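Local coordinates for protein intimin (Escherichia coli O127:H6 str. E2348/69, PDB 6TQD) that probably carries the receptor-binding tip of this outer-membrane adhesin away from the bacterial surface through extended, Ig-like passenger domains, at residues 148-153 with 186-191. Residues are numbered along the deposited sequence; the frame is centred on the assembly and turned at random.
Sequences VSFNIV and VSAKTA
Ser149 with Lys189 and Asn151 with Ser187 form the hydrogen-bonded pairs of two adjacent antiparallel strands whose directions differ by 160°. Each pair is closed by two backbone bonds; that from Ser149 N to Lys189 O is nearly straight, at 2.8 Å, whereas Lys189 N reaches Ser149 O at a more bent 137°. Phe150 with Ala188 and Ile152 with Val186 are the non-hydrogen-bonded pairs, and they look into the sandwich. There Ala188 CB touches Val148 CG1 at 3.9 Å and also the CD2 and CE2 atoms of the Phe150 ring, while the ring edge lies beside Ser187 O. On the other face a water ties the strands together: it accepts from Ser187 OG at 2.8 Å, which a chi1 of 71° sets between its own backbone N and carbonyl carbon, and donates to Ser149 O and, at a longer 3.3 Å, to Asn151 OD1. Val153 CG2 packs on Ser187 CB at 3.6 Å. Lys189 leads away from the partner strand, its NZ hydrogen-bonded to Thr190 O and Met193 O. Strands 147-154 and 182-189 are inner neighbours in one sheet of the bacterial Ig-like sandwich, flanked by 163-165 and 197-205, and their apolar face packs on strands 111-117, 130-138 and 171-177 of the opposing sheet.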
# COMPACT_ATOMS: atom_id res chain seq x y z
N VAL A 148 -17.14 5.85 0.86
CA VAL A 148 -16.73 4.99 1.96
C VAL A 148 -17.94 4.76 2.85
O VAL A 148 -18.60 5.72 3.26
CB VAL A 148 -15.59 5.62 2.77
CG1 VAL A 148 -15.20 4.72 3.90
CG2 VAL A 148 -14.38 5.89 1.87
N SER A 149 -18.22 3.50 3.18
CA SER A 149 -19.35 3.12 4.02
C SER A 149 -18.86 2.87 5.43
O SER A 149 -17.87 2.17 5.63
CB SER A 149 -20.00 1.84 3.48
OG SER A 149 -20.65 2.09 2.25
N PHE A 150 -19.57 3.44 6.41
CA PHE A 150 -19.22 3.33 7.82
C PHE A 150 -20.29 2.55 8.58
O PHE A 150 -21.49 2.72 8.34
CB PHE A 150 -19.08 4.71 8.48
CG PHE A 150 -18.10 5.61 7.79
CD1 PHE A 150 -18.54 6.76 7.14
CD2 PHE A 150 -16.75 5.34 7.80
CE1 PHE A 150 -17.65 7.59 6.52
CE2 PHE A 150 -15.85 6.17 7.16
CZ PHE A 150 -16.31 7.31 6.52
N ASN A 151 -19.84 1.70 9.50
CA ASN A 151 -20.76 0.86 10.25
C ASN A 151 -20.20 0.56 11.63
O ASN A 151 -18.99 0.38 11.79
CB ASN A 151 -21.02 -0.46 9.51
CG ASN A 151 -21.82 -0.27 8.24
OD1 ASN A 151 -21.27 -0.24 7.14
ND2 ASN A 151 -23.13 -0.13 8.39
N ILE A 152 -21.08 0.50 12.63
CA ILE A 152 -20.69 0.12 13.98
C ILE A 152 -20.72 -1.41 14.05
O ILE A 152 -21.77 -2.03 13.89
CB ILE A 152 -21.61 0.75 15.04
CG1 ILE A 152 -21.42 2.27 15.02
CG2 ILE A 152 -21.26 0.19 16.42
CD1 ILE A 152 -22.40 3.05 15.87
N VAL A 153 -19.55 -2.01 14.28
CA VAL A 153 -19.42 -3.46 14.33
C VAL A 153 -19.89 -4.01 15.67
O VAL A 153 -20.53 -5.06 15.74
CB VAL A 153 -17.97 -3.87 14.03
CG1 VAL A 153 -17.80 -5.37 14.15
CG2 VAL A 153 -17.54 -3.37 12.67
N VAL A 186 -15.77 0.62 15.07
CA VAL A 186 -16.36 1.14 13.85
C VAL A 186 -15.53 0.62 12.68
O VAL A 186 -14.32 0.42 12.81
CB VAL A 186 -16.37 2.68 13.84
CG1 VAL A 186 -17.05 3.19 12.60
CG2 VAL A 186 -17.04 3.21 15.10
N SER A 187 -16.19 0.40 11.54
CA SER A 187 -15.52 -0.10 10.34
C SER A 187 -15.79 0.83 9.16
O SER A 187 -16.76 1.59 9.13
CB SER A 187 -16.02 -1.50 9.98
OG SER A 187 -17.34 -1.44 9.48
N ALA A 188 -14.89 0.73 8.17
CA ALA A 188 -14.96 1.49 6.93
C ALA A 188 -14.75 0.54 5.74
O ALA A 188 -13.92 -0.36 5.81
CB ALA A 188 -13.85 2.56 6.90
N LYS A 189 -15.49 0.78 4.67
CA LYS A 189 -15.42 -0.11 3.51
C LYS A 189 -15.70 0.65 2.23
O LYS A 189 -16.51 1.58 2.19
CB LYS A 189 -16.42 -1.26 3.66
CG LYS A 189 -16.27 -2.38 2.63
CD LYS A 189 -17.32 -3.47 2.80
CE LYS A 189 -17.24 -4.53 1.70
NZ LYS A 189 -17.60 -4.01 0.35
N THR A 190 -15.02 0.24 1.16
CA THR A 190 -15.32 0.69 -0.19
C THR A 190 -15.88 -0.48 -1.00
O THR A 190 -15.77 -1.66 -0.62
CB THR A 190 -14.07 1.25 -0.89
OG1 THR A 190 -13.07 0.23 -0.92
CG2 THR A 190 -13.56 2.48 -0.17
N ALA A 191 -16.47 -0.14 -2.15
CA ALA A 191 -17.24 -1.11 -2.93
C ALA A 191 -16.43 -2.34 -3.33
O ALA A 191 -16.96 -3.46 -3.31
CB ALA A 191 -17.82 -0.43 -4.18
O HOH W 1 -17.99 -0.41 6.91